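Local coordinates for nucleotidyl transferase AbiEii/AbiGii toxin family protein (Mycobacterium tuberculosis, PDB 6Y56) that is a nucleotidyltransferase-family toxin of a toxin-antitoxin system that probably blocks growth by modifying RNA, possibly tRNA acceptor stems, at residues 81-86 against 126-131. Sequence-based numbering, arbitrary orientation.
Sequences EVCELI and VEFARR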
ATOM      1  N   GLU A  81      17.974   8.251  -5.113  1.00 14.66           N
ATOM      2  CA  GLU A  81      18.507   8.613  -3.802  1.00 15.31           C
ATOM      3  C   GLU A  81      18.059   7.613  -2.739  1.00 13.92           C
ATOM      4  O   GLU A  81      18.875   7.112  -1.954  1.00 15.52           O
ATOM      5  CB  GLU A  81      18.062  10.035  -3.458  1.00 17.30           C
ATOM      6  CG  GLU A  81      18.436  10.511  -2.062  1.00 25.15           C
ATOM      7  CD  GLU A  81      17.750  11.820  -1.694  1.00 28.99           C
ATOM      8  OE1 GLU A  81      16.901  12.298  -2.474  1.00 34.67           O
ATOM      9  OE2 GLU A  81      18.058  12.372  -0.619  1.00 38.64           O
ATOM     10  N   VAL A  82      16.765   7.276  -2.736  1.00 14.16           N
ATOM     11  CA  VAL A  82      16.234   6.319  -1.767  1.00 14.75           C
ATOM     12  C   VAL A  82      16.859   4.951  -1.958  1.00 12.85           C
ATOM     13  O   VAL A  82      17.274   4.307  -0.990  1.00 14.66           O
ATOM     14  CB  VAL A  82      14.703   6.255  -1.864  1.00 14.53           C
ATOM     15  CG1 VAL A  82      14.166   5.134  -0.971  1.00 16.68           C
ATOM     16  CG2 VAL A  82      14.110   7.590  -1.479  1.00 15.73           C
ATOM     17  N   CYS A  83      16.956   4.490  -3.208  1.00 14.01           N
ATOM     18  CA  CYS A  83      17.469   3.146  -3.443  1.00 13.82           C
ATOM     19  C   CYS A  83      18.952   3.038  -3.093  1.00 16.60           C
ATOM     20  O   CYS A  83      19.385   2.026  -2.527  1.00 15.60           O
ATOM     21  CB  CYS A  83      17.199   2.728  -4.893  1.00 15.64           C
ATOM     22  SG  CYS A  83      15.431   2.466  -5.211  1.00 18.36           S
ATOM     23  N   GLU A  84      19.747   4.061  -3.420  1.00 15.35           N
ATOM     24  CA  GLU A  84      21.159   4.039  -3.037  1.00 16.85           C
ATOM     25  C   GLU A  84      21.310   4.029  -1.524  1.00 16.49           C
ATOM     26  O   GLU A  84      22.217   3.383  -0.985  1.00 18.92           O
ATOM     27  CB  GLU A  84      21.896   5.251  -3.610  1.00 17.29           C
ATOM     28  CG  GLU A  84      22.133   5.237  -5.113  1.00 23.55           C
ATOM     29  CD  GLU A  84      23.079   6.350  -5.539  1.00 27.22           C
ATOM     30  OE1 GLU A  84      24.004   6.672  -4.758  1.00 37.82           O
ATOM     31  OE2 GLU A  84      22.905   6.916  -6.637  1.00 30.74           O
ATOM     32  N   LEU A  85      20.414   4.724  -0.822  1.00 15.87           N
ATOM     33  CA  LEU A  85      20.472   4.753   0.631  1.00 16.72           C
ATOM     34  C   LEU A  85      20.126   3.397   1.221  1.00 16.03           C
ATOM     35  O   LEU A  85      20.806   2.927   2.142  1.00 18.80           O
ATOM     36  CB  LEU A  85      19.527   5.825   1.156  1.00 17.49           C
ATOM     37  CG  LEU A  85      19.473   5.955   2.668  1.00 21.65           C
ATOM     38  CD1 LEU A  85      20.848   6.324   3.211  1.00 23.84           C
ATOM     39  CD2 LEU A  85      18.440   7.000   3.050  1.00 22.14           C
ATOM     40  N   ILE A  86      19.078   2.750   0.702  1.00 15.94           N
ATOM     41  CA  ILE A  86      18.649   1.457   1.230  1.00 16.03           C
ATOM     42  C   ILE A  86      19.721   0.402   0.999  1.00 16.38           C
ATOM     43  O   ILE A  86      20.078  -0.355   1.910  1.00 16.95           O
ATOM     44  CB  ILE A  86      17.316   1.034   0.592  1.00 14.70           C
ATOM     45  CG1 ILE A  86      16.195   1.992   1.007  1.00 16.25           C
ATOM     46  CG2 ILE A  86      16.974  -0.398   1.003  1.00 16.04           C
ATOM     47  CD1 ILE A  86      14.885   1.729   0.298  1.00 17.65           C
ATOM     48  N   VAL A 126      10.020  -3.112  -2.825  1.00 16.77           N
ATOM     49  CA  VAL A 126       9.875  -1.667  -2.726  1.00 15.09           C
ATOM     50  C   VAL A 126       9.483  -1.175  -4.108  1.00 17.75           C
ATOM     51  O   VAL A 126      10.098  -1.570  -5.106  1.00 17.74           O
ATOM     52  CB  VAL A 126      11.184  -1.001  -2.270  1.00 17.18           C
ATOM     53  CG1 VAL A 126      10.969   0.480  -2.028  1.00 17.20           C
ATOM     54  CG2 VAL A 126      11.736  -1.677  -1.024  1.00 19.91           C
ATOM     55  N   GLU A 127       8.459  -0.328  -4.177  1.00 15.70           N
ATOM     56  CA  GLU A 127       7.989   0.179  -5.458  1.00 16.38           C
ATOM     57  C   GLU A 127       7.740   1.672  -5.350  1.00 14.44           C
ATOM     58  O   GLU A 127       7.278   2.157  -4.311  1.00 15.45           O
ATOM     59  CB  GLU A 127       6.698  -0.511  -5.896  1.00 17.74           C
ATOM     60  CG  GLU A 127       6.335  -0.270  -7.343  1.00 23.72           C
ATOM     61  CD  GLU A 127       5.040  -0.946  -7.733  1.00 31.30           C
ATOM     62  OE1 GLU A 127       4.560  -0.698  -8.858  1.00 40.02           O
ATOM     63  OE2 GLU A 127       4.505  -1.723  -6.913  1.00 37.81           O
ATOM     64  N   PHE A 128       8.013   2.391  -6.437  1.00 13.40           N
ATOM     65  CA  PHE A 128       7.921   3.846  -6.476  1.00 12.30           C
ATOM     66  C   PHE A 128       7.021   4.243  -7.630  1.00 12.16           C
ATOM     67  O   PHE A 128       7.409   4.103  -8.797  1.00 13.58           O
ATOM     68  CB  PHE A 128       9.295   4.458  -6.693  1.00 12.16           C
ATOM     69  CG  PHE A 128      10.269   4.165  -5.608  1.00 12.64           C
ATOM     70  CD1 PHE A 128      11.048   3.024  -5.650  1.00 13.26           C
ATOM     71  CD2 PHE A 128      10.436   5.047  -4.560  1.00 13.09           C
ATOM     72  CE1 PHE A 128      11.966   2.744  -4.667  1.00 13.76           C
ATOM     73  CE2 PHE A 128      11.360   4.780  -3.568  1.00 15.03           C
ATOM     74  CZ  PHE A 128      12.120   3.624  -3.620  1.00 14.07           C
ATOM     75  N   ALA A 129       5.837   4.756  -7.311  1.00 12.64           N
ATOM     76  CA  ALA A 129       4.902   5.196  -8.333  1.00 13.11           C
ATOM     77  C   ALA A 129       5.334   6.542  -8.895  1.00 15.56           C
ATOM     78  O   ALA A 129       5.820   7.413  -8.164  1.00 14.68           O
ATOM     79  CB  ALA A 129       3.506   5.343  -7.726  1.00 15.25           C
ATOM     80  N   ARG A 130       5.142   6.716 -10.202  1.00 14.40           N
ATOM     81  CA  ARG A 130       5.501   7.950 -10.887  1.00 15.37           C
ATOM     82  C   ARG A 130       4.377   8.973 -10.887  1.00 15.56           C
ATOM     83  O   ARG A 130       4.651  10.179 -10.860  1.00 17.28           O
ATOM     84  CB  ARG A 130       5.869   7.637 -12.339  1.00 18.97           C
ATOM     85  CG  ARG A 130       6.486   8.799 -13.078  1.00 25.42           C
ATOM     86  CD  ARG A 130       6.673   8.480 -14.555  1.00 24.76           C
ATOM     87  NE  ARG A 130       7.371   7.213 -14.768  1.00 27.58           N
ATOM     88  CZ  ARG A 130       8.693   7.078 -14.755  1.00 25.70           C
ATOM     89  NH1 ARG A 130       9.465   8.132 -14.532  1.00 25.58           N
ATOM     90  NH2 ARG A 130       9.242   5.887 -14.959  1.00 28.84           N
ATOM     91  N   ARG A 131       3.122   8.522 -10.946  1.00 18.26           N
ATOM     92  CA  ARG A 131       2.009   9.451 -11.088  1.00 20.34           C
ATOM     93  C   ARG A 131       1.814  10.204  -9.781  1.00 20.89           C
ATOM     94  O   ARG A 131       1.761   9.584  -8.718  1.00 22.50           O
ATOM     95  CB  ARG A 131       0.727   8.702 -11.451  1.00 21.01           C
ATOM     96  CG  ARG A 131      -0.383   9.621 -11.967  1.00 23.46           C
ATOM     97  CD  ARG A 131      -1.690   8.880 -12.232  1.00 27.80           C
ATOM     98  NE  ARG A 131      -1.457   7.569 -12.831  1.00 27.29           N
ATOM     99  CZ  ARG A 131      -2.332   6.569 -12.823  1.00 24.33           C
ATOM    100  NH1 ARG A 131      -3.531   6.710 -12.257  1.00 19.79           N
ATOM    101  NH2 ARG A 131      -1.998   5.414 -13.383  1.00 23.80           N
TER
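F128 reaches from strand 125-129 of the mixed sheet to helix 76-86, where its ring meets V82 and C83. The hydrocarbon part of the contact is made with V82: CG1 comes up at the ring edge, near the ring plane, 3.7 Å from F128 CZ. CG1 lies anti to the backbone N of V82 (chi1 173°), which turns this methyl to the ring, and V82 CB follows at 4.0 Å from F128 CE2. C83 adds a contact that is both apolar and sulfur-aromatic, its SG standing 3.5 Å from F128 CE1. The sulfur approaches obliquely, 55° off the ring normal and 4.5 Å from C83 SG to the centroid of the F128 ring. The far end of the ring is thus shared between consecutive helix residues: V82 CG1 takes the CE2-CZ side and C83 SG the CE1-CZ side, with CZ between them. Around this contact, V82 also packs on L35 of helix 19-38, C83 on W108 of strand 107-114, and F128 on A73. With no hydrogen bond or salt bridge between 81-86 and 126-131, the buried junction of helix and sheet rests on dispersion and the sulfur-aromatic contact, and so on shape and close packing, not on directional polar bonds.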